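Local coordinates for protein FAD-binding oxidoreductase (Gulosibacter chungangensis, PDB 7PBG) that oxidises 4-ethylphenol and related 4-alkylphenols, dehydrogenating the alkyl side chain with the help of a covalently attached FAD, at residues Y473-A478 with D484-T489; E414-I419 with R462-A467. All blocks are in the same frame, centred on the assembly; numbering follows the deposited sequence.

In the fold
Both contacts belong to the C-terminal half of this FAD-linked oxidase, where helices lie on an eight-stranded antiparallel sheet. Contact 1, buried at the second subunit, joins the sheet's edge strand 474-475 to helix 483-489, and Arg477 of its first segment reaches the flavin. Contact 2, about 14 Å away between centres, joins helices 406-422 and 451-470 and is only partly buried, with salt bridges inside each helix rather than between them. Helix 451-470 leads into strand 474-475 and also touches helix 483-489: Ile465 packs on Val486, and Arg462 NH1 probably donates to Gln485 OE1. Contact 1 adds a bridging water to its apolar core; contact 2 meets mainly through methyl groups.

Contact 1: Y473-A478 with D484-T489; sequences YGIYRA and DQVAET. With FAD (flavin-adenine dinucleotide), chain C.
Val486 of helix 483-489 sets both its methyls against Ile475 of edge strand 474-475, in the C-terminal region of a PCMH-family FAD oxidase. The two side chains cross at about a right angle. Val486 CG1, anti to the backbone N (chi1 172°), lies 3.7 Å from Ile475 CB and 3.6 Å from Ile475 O, while Val486 CG2 reaches Ala478 CB at 3.9 Å. Ile475 presents CB and CG2 to the valine, and the end of its longer branch turns away; it also packs on Tyr398 and Pro400 of strand 393-402. Leu212 of the second subunit packs on Val486 and Ala478.

A water joins the same elements: it accepts from Ile475 N and donates to Thr489 OG1. Thr489 OG1 in turn donates to Val486 O at 2.6 Å, in the carbonyl plane and on a lone pair.

On the other side of the strand's continuation, Arg477 extends to the cofactor. Glu164 forms a salt bridge with its NE, and Asn89 accepts from NH2, fixing the guanidinium with its edge to the flavin. Arg477 NH1 donates to FAD O2 at 3.2 Å, in plane, and Arg477 NH2 to the ribityl O3' at 2.7 Å.

Contact 2: E414-I419 with R462-A467; sequences EDTKRI and RELIRA
Helices 406-422 and 451-470 run roughly antiparallel here, at 152° between their directions, with the axes of 414-419 and 462-467 11.0 Å apart and Thr416 facing Leu464 at closest CA approach. They are neighbouring helices on the antiparallel sheet of what is probably the substrate-binding (cap) domain, as in related oxidases, and they meet through a small apolar seam.

Leu464 carries it. Its CB leaves the helix along the flank, but the end of the side chain swings towards the other helix and sets CD2 between Ile419 and Thr416. Ile419 comes alongside, the two side chains sliding past each other in opposite directions until Ile419 CD1 lies 3.8 Å from Leu464 CD2. With CG1 anti to the carbonyl carbon (chi1 -67°), the isoleucine also brings CG2 near this methyl, more loosely. Thr416 instead crosses the leucine at about a right angle. Its OG1 packs 3.8 Å from Leu464 CD2, while its hydrogen bond goes to Gln412 O one turn back in its own helix. Beneath the seam, Thr416 rests on His440 and Cys442 of strand 438-447, and Leu464 on Tyr398 of strand 393-402.

Towards the outer side, the methylene CG of Glu463 approaches Ile419 CD1 at 4.4 Å. Other charged groups pair off the seam: Lys417 bridges to Glu414 and Glu252 on the flank away from helix 451-470, while Arg418 NH1 reaches Asp415 OD1. Arg466 curls back so that Arg462 O lies over the centre of one guanidinium face. Two nitrogens of its side-on edge converge on one carboxylate oxygen, with Arg466 NE 3.1 Å and Arg466 NH2 3.2 Å from Glu463 OE1.

Contact 1: Y473-A478 with D484-T489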
loop_
_atom_site.group_PDB
_atom_site.type_symbol
_atom_site.label_atom_id
_atom_site.label_comp_id
_atom_site.label_asym_id
_atom_site.label_seq_id
_atom_site.Cartn_x
_atom_site.Cartn_y
_atom_site.Cartn_z
ATOM N N TYR A 473 13.002 -18.686 -3.474
ATOM C CA TYR A 473 11.914 -18.208 -4.373
ATOM C C TYR A 473 10.582 -18.601 -3.742
ATOM O O TYR A 473 10.352 -19.796 -3.516
ATOM C CB TYR A 473 12.012 -18.873 -5.736
ATOM C CG TYR A 473 13.320 -18.704 -6.465
ATOM C CD1 TYR A 473 13.734 -19.657 -7.381
ATOM C CD2 TYR A 473 14.159 -17.625 -6.216
ATOM C CE1 TYR A 473 14.936 -19.524 -8.057
ATOM C CE2 TYR A 473 15.374 -17.493 -6.870
ATOM C CZ TYR A 473 15.748 -18.437 -7.812
ATOM O OH TYR A 473 16.927 -18.290 -8.489
ATOM N N GLY A 474 9.808 -17.602 -3.362
ATOM C CA GLY A 474 8.616 -17.796 -2.545
ATOM C C GLY A 474 7.372 -17.536 -3.366
ATOM O O GLY A 474 7.358 -16.658 -4.227
ATOM N N ILE A 475 6.365 -18.291 -3.045
ATOM C CA ILE A 475 5.049 -18.241 -3.734
ATOM C C ILE A 475 4.204 -17.257 -2.943
ATOM O O ILE A 475 4.160 -17.385 -1.718
ATOM C CB ILE A 475 4.457 -19.665 -3.764
ATOM C CG1 ILE A 475 5.258 -20.586 -4.689
ATOM C CG2 ILE A 475 2.991 -19.622 -4.128
ATOM C CD1 ILE A 475 5.244 -20.149 -6.121
ATOM N N TYR A 476 3.468 -16.370 -3.583
ATOM C CA TYR A 476 2.619 -15.414 -2.828
ATOM C C TYR A 476 1.149 -15.519 -3.247
ATOM O O TYR A 476 0.398 -14.703 -2.802
ATOM C CB TYR A 476 3.100 -13.996 -3.112
ATOM C CG TYR A 476 3.154 -13.712 -4.580
ATOM C CD1 TYR A 476 2.013 -13.348 -5.279
ATOM C CD2 TYR A 476 4.305 -13.967 -5.297
ATOM C CE1 TYR A 476 2.041 -13.211 -6.654
ATOM C CE2 TYR A 476 4.358 -13.800 -6.666
ATOM C CZ TYR A 476 3.208 -13.445 -7.346
ATOM O OH TYR A 476 3.254 -13.281 -8.697
ATOM N N ARG A 477 0.778 -16.541 -3.998
ATOM C CA ARG A 477 -0.638 -16.813 -4.354
ATOM C C ARG A 477 -0.688 -18.294 -4.699
ATOM O O ARG A 477 0.168 -18.757 -5.441
ATOM C CB ARG A 477 -1.056 -15.932 -5.521
ATOM C CG ARG A 477 -2.563 -15.906 -5.749
ATOM C CD ARG A 477 -2.964 -15.012 -6.849
ATOM N NE ARG A 477 -4.368 -15.107 -7.196
ATOM C CZ ARG A 477 -4.893 -14.431 -8.185
ATOM N NH1 ARG A 477 -4.132 -13.603 -8.874
ATOM N NH2 ARG A 477 -6.155 -14.555 -8.480
ATOM N N ALA A 478 -1.614 -19.028 -4.123
ATOM C CA ALA A 478 -1.598 -20.481 -4.357
ATOM C C ALA A 478 -2.994 -21.081 -4.255
ATOM O O ALA A 478 -3.799 -20.653 -3.433
ATOM C CB ALA A 478 -0.640 -21.093 -3.373
ATOM N N ASP A 484 -1.149 -25.115 2.574
ATOM C CA ASP A 484 -0.381 -25.460 3.786
ATOM C C ASP A 484 1.089 -25.575 3.420
ATOM O O ASP A 484 1.990 -25.145 4.225
ATOM C CB ASP A 484 -0.886 -26.752 4.429
ATOM C CG ASP A 484 -2.060 -26.537 5.371
ATOM O OD1 ASP A 484 -2.318 -25.372 5.803
ATOM O OD2 ASP A 484 -2.718 -27.540 5.673
ATOM N N GLN A 485 1.379 -26.218 2.281
ATOM C CA GLN A 485 2.782 -26.400 1.861
ATOM C C GLN A 485 3.415 -25.011 1.673
ATOM O O GLN A 485 4.549 -24.743 2.142
ATOM C CB GLN A 485 2.921 -27.209 0.574
ATOM C CG GLN A 485 4.373 -27.385 0.170
ATOM C CD GLN A 485 4.564 -28.128 -1.136
ATOM O OE1 GLN A 485 3.593 -28.465 -1.841
ATOM N NE2 GLN A 485 5.818 -28.280 -1.530
ATOM N N VAL A 486 2.733 -24.138 0.969
ATOM C CA VAL A 486 3.308 -22.784 0.708
ATOM C C VAL A 486 3.430 -22.025 2.044
ATOM O O VAL A 486 4.476 -21.440 2.320
ATOM C CB VAL A 486 2.477 -22.025 -0.353
ATOM C CG1 VAL A 486 2.957 -20.577 -0.474
ATOM C CG2 VAL A 486 2.524 -22.744 -1.683
ATOM N N ALA A 487 2.415 -22.049 2.906
ATOM C CA ALA A 487 2.465 -21.328 4.194
ATOM C C ALA A 487 3.693 -21.832 4.951
ATOM O O ALA A 487 4.406 -21.028 5.568
ATOM C CB ALA A 487 1.201 -21.496 4.992
ATOM N N GLU A 488 3.968 -23.123 4.859
ATOM C CA GLU A 488 5.074 -23.757 5.631
ATOM C C GLU A 488 6.427 -23.285 5.105
ATOM O O GLU A 488 7.410 -23.286 5.861
ATOM C CB GLU A 488 4.941 -25.287 5.575
ATOM C CG GLU A 488 5.949 -26.002 6.460
ATOM C CD GLU A 488 5.570 -26.216 7.934
ATOM O OE1 GLU A 488 4.450 -25.791 8.366
ATOM O OE2 GLU A 488 6.414 -26.787 8.682
ATOM N N THR A 489 6.507 -22.795 3.881
ATOM C CA THR A 489 7.812 -22.269 3.375
ATOM C C THR A 489 8.190 -20.932 4.020
ATOM O O THR A 489 9.402 -20.605 4.018
ATOM C CB THR A 489 7.846 -22.142 1.850
ATOM O OG1 THR A 489 6.935 -21.149 1.390
ATOM C CG2 THR A 489 7.579 -23.463 1.164
HETATM P PA FAD C . -13.066 -14.437 -6.845
HETATM O O1A FAD C . -12.986 -15.890 -7.184
HETATM O O2A FAD C . -14.428 -13.811 -6.669
HETATM O O5B FAD C . -12.259 -14.206 -5.520
HETATM C C5B FAD C . -10.983 -14.792 -5.306
HETATM C C4B FAD C . -10.806 -14.972 -3.818
HETATM O O4B FAD C . -10.783 -13.681 -3.144
HETATM C C3B FAD C . -11.919 -15.747 -3.095
HETATM O O3B FAD C . -11.736 -17.155 -3.217
HETATM C C2B FAD C . -11.842 -15.181 -1.669
HETATM O O2B FAD C . -10.796 -15.826 -0.966
HETATM C C1B FAD C . -11.535 -13.712 -1.942
HETATM N N9A FAD C . -12.695 -12.877 -2.112
HETATM C C8A FAD C . -13.226 -12.476 -3.297
HETATM N N7A FAD C . -14.261 -11.705 -3.137
HETATM C C5A FAD C . -14.461 -11.645 -1.778
HETATM C C6A FAD C . -15.378 -10.938 -0.995
HETATM N N6A FAD C . -16.372 -10.205 -1.513
HETATM N N1A FAD C . -15.284 -11.088 0.346
HETATM C C2A FAD C . -14.272 -11.839 0.852
HETATM N N3A FAD C . -13.332 -12.518 0.208
HETATM C C4A FAD C . -13.488 -12.376 -1.124
HETATM N N1 FAD C . -5.015 -13.392 -12.310
HETATM C C2 FAD C . -4.491 -12.180 -12.260
HETATM O O2 FAD C . -4.518 -11.507 -11.197
HETATM N N3 FAD C . -3.991 -11.583 -13.358
HETATM C C4 FAD C . -3.906 -12.215 -14.566
HETATM O O4 FAD C . -3.500 -11.589 -15.564
HETATM C C4X FAD C . -4.398 -13.503 -14.656
HETATM N N5 FAD C . -4.301 -14.113 -15.808
HETATM C C5X FAD C . -4.809 -15.388 -15.871
HETATM C C6 FAD C . -4.740 -16.054 -17.102
HETATM C C7 FAD C . -5.276 -17.316 -17.278
HETATM C C7M FAD C . -5.191 -17.985 -18.633
HETATM C C8 FAD C . -5.916 -17.932 -16.181
HETATM C C8M FAD C . -6.512 -19.300 -16.322
HETATM C C9 FAD C . -5.960 -17.300 -14.955
HETATM C C9A FAD C . -5.428 -16.011 -14.765
HETATM N N10 FAD C . -5.508 -15.322 -13.558
HETATM C C10 FAD C . -5.003 -14.033 -13.469
HETATM C "C1'" FAD C . -6.217 -15.880 -12.378
HETATM C "C2'" FAD C . -7.710 -15.516 -12.334
HETATM O "O2'" FAD C . -8.328 -15.656 -13.659
HETATM C "C3'" FAD C . -8.023 -14.073 -11.886
HETATM O "O3'" FAD C . -7.216 -13.719 -10.790
HETATM C "C4'" FAD C . -9.488 -13.795 -11.524
HETATM O "O4'" FAD C . -9.771 -12.394 -11.666
HETATM C "C5'" FAD C . -9.797 -14.247 -10.123
HETATM O "O5'" FAD C . -11.162 -14.664 -9.987
HETATM P P FAD C . -12.304 -13.647 -9.529
HETATM O O1P FAD C . -13.628 -14.212 -9.951
HETATM O O2P FAD C . -11.907 -12.303 -10.052
HETATM O O3P FAD C . -12.201 -13.633 -7.933
HETATM O O HOH W 1 6.673 -20.538 -1.405
#

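Contact 2: E414-I419 with R462-A467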
loop_
_atom_site.group_PDB
_atom_site.type_symbol
_atom_site.label_atom_id
_atom_site.label_comp_id
_atom_site.label_asym_id
_atom_site.label_seq_id
_atom_site.Cartn_x
_atom_site.Cartn_y
_atom_site.Cartn_z
ATOM N N GLU A 414 14.832 -23.253 -17.267
ATOM C CA GLU A 414 15.427 -24.578 -17.617
ATOM C C GLU A 414 14.960 -25.625 -16.605
ATOM O O GLU A 414 14.560 -26.692 -17.018
ATOM C CB GLU A 414 16.956 -24.503 -17.707
ATOM C CG GLU A 414 17.412 -23.781 -18.972
ATOM C CD GLU A 414 16.931 -24.399 -20.286
ATOM O OE1 GLU A 414 16.728 -23.636 -21.286
ATOM O OE2 GLU A 414 16.761 -25.646 -20.322
ATOM N N ASP A 415 15.007 -25.319 -15.321
ATOM C CA ASP A 415 14.576 -26.270 -14.271
ATOM C C ASP A 415 13.091 -26.598 -14.462
ATOM O O ASP A 415 12.707 -27.761 -14.241
ATOM C CB ASP A 415 14.798 -25.706 -12.868
ATOM C CG ASP A 415 16.265 -25.672 -12.427
ATOM O OD1 ASP A 415 17.101 -26.258 -13.109
ATOM O OD2 ASP A 415 16.544 -25.055 -11.396
ATOM N N THR A 416 12.252 -25.598 -14.730
ATOM C CA THR A 416 10.785 -25.819 -14.813
ATOM C C THR A 416 10.483 -26.602 -16.094
ATOM O O THR A 416 9.603 -27.430 -16.057
ATOM C CB THR A 416 10.012 -24.506 -14.658
ATOM O OG1 THR A 416 10.363 -23.888 -13.427
ATOM C CG2 THR A 416 8.505 -24.657 -14.667
ATOM N N LYS A 417 11.168 -26.306 -17.201
ATOM C CA LYS A 417 11.046 -27.088 -18.458
ATOM C C LYS A 417 11.362 -28.553 -18.157
ATOM O O LYS A 417 10.623 -29.411 -18.598
ATOM C CB LYS A 417 11.996 -26.512 -19.504
ATOM C CG LYS A 417 11.755 -26.972 -20.924
ATOM C CD LYS A 417 12.427 -26.049 -21.913
ATOM C CE LYS A 417 13.906 -25.941 -21.630
ATOM N NZ LYS A 417 14.630 -25.405 -22.802
ATOM N N ARG A 418 12.420 -28.801 -17.391
ATOM C CA ARG A 418 12.882 -30.181 -17.093
ATOM C C ARG A 418 11.827 -30.910 -16.265
ATOM O O ARG A 418 11.443 -32.023 -16.678
ATOM C CB ARG A 418 14.211 -30.194 -16.322
ATOM C CG ARG A 418 14.877 -31.564 -16.304
ATOM C CD ARG A 418 16.188 -31.575 -15.522
ATOM N NE ARG A 418 15.960 -31.067 -14.176
ATOM C CZ ARG A 418 16.397 -29.904 -13.703
ATOM N NH1 ARG A 418 17.138 -29.093 -14.445
ATOM N NH2 ARG A 418 16.083 -29.553 -12.475
ATOM N N ILE A 419 11.347 -30.275 -15.188
ATOM C CA ILE A 419 10.400 -30.877 -14.208
ATOM C C ILE A 419 9.067 -31.076 -14.934
ATOM O O ILE A 419 8.473 -32.164 -14.808
ATOM C CB ILE A 419 10.314 -30.027 -12.924
ATOM C CG1 ILE A 419 11.651 -30.055 -12.166
ATOM C CG2 ILE A 419 9.191 -30.506 -12.003
ATOM C CD1 ILE A 419 11.734 -29.083 -10.989
ATOM N N ARG A 462 4.166 -29.484 -6.355
ATOM C CA ARG A 462 4.764 -29.565 -5.005
ATOM C C ARG A 462 6.280 -29.640 -5.099
ATOM O O ARG A 462 6.953 -29.076 -4.177
ATOM C CB ARG A 462 4.222 -30.757 -4.209
ATOM C CG ARG A 462 2.734 -30.703 -3.940
ATOM C CD ARG A 462 2.410 -31.409 -2.657
ATOM N NE ARG A 462 0.995 -31.490 -2.357
ATOM C CZ ARG A 462 0.291 -30.580 -1.687
ATOM N NH1 ARG A 462 0.835 -29.425 -1.322
ATOM N NH2 ARG A 462 -0.994 -30.790 -1.459
ATOM N N GLU A 463 6.846 -30.298 -6.119
ATOM C CA GLU A 463 8.316 -30.327 -6.308
ATOM C C GLU A 463 8.807 -28.928 -6.732
ATOM O O GLU A 463 9.850 -28.478 -6.245
ATOM C CB GLU A 463 8.733 -31.343 -7.366
ATOM C CG GLU A 463 10.229 -31.411 -7.551
ATOM C CD GLU A 463 11.107 -31.589 -6.301
ATOM O OE1 GLU A 463 10.671 -32.202 -5.289
ATOM O OE2 GLU A 463 12.252 -31.118 -6.336
ATOM N N LEU A 464 8.069 -28.220 -7.586
ATOM C CA LEU A 464 8.446 -26.831 -7.945
ATOM C C LEU A 464 8.499 -25.951 -6.691
ATOM O O LEU A 464 9.506 -25.184 -6.539
ATOM C CB LEU A 464 7.471 -26.259 -8.985
ATOM C CG LEU A 464 7.593 -26.845 -10.388
ATOM C CD1 LEU A 464 6.424 -26.388 -11.242
ATOM C CD2 LEU A 464 8.927 -26.514 -11.015
ATOM N N ILE A 465 7.498 -26.040 -5.805
ATOM C CA ILE A 465 7.445 -25.235 -4.561
ATOM C C ILE A 465 8.675 -25.617 -3.713
ATOM O O ILE A 465 9.398 -24.744 -3.252
ATOM C CB ILE A 465 6.128 -25.461 -3.824
ATOM C CG1 ILE A 465 4.946 -24.929 -4.650
ATOM C CG2 ILE A 465 6.207 -24.920 -2.405
ATOM C CD1 ILE A 465 3.609 -25.328 -4.134
ATOM N N ARG A 466 8.935 -26.915 -3.576
ATOM C CA ARG A 466 10.099 -27.389 -2.763
ATOM C C ARG A 466 11.391 -26.841 -3.342
ATOM O O ARG A 466 12.194 -26.282 -2.572
ATOM C CB ARG A 466 10.165 -28.919 -2.720
ATOM C CG ARG A 466 9.578 -29.518 -1.462
ATOM C CD ARG A 466 9.921 -31.007 -1.349
ATOM N NE ARG A 466 9.445 -31.775 -2.497
ATOM C CZ ARG A 466 8.186 -32.175 -2.695
ATOM N NH1 ARG A 466 7.238 -31.875 -1.819
ATOM N NH2 ARG A 466 7.883 -32.860 -3.788
ATOM N N ALA A 467 11.591 -26.948 -4.649
ATOM C CA ALA A 467 12.854 -26.523 -5.291
ATOM C C ALA A 467 12.972 -24.995 -5.230
ATOM O O ALA A 467 14.057 -24.490 -4.916
ATOM C CB ALA A 467 12.968 -27.053 -6.696
#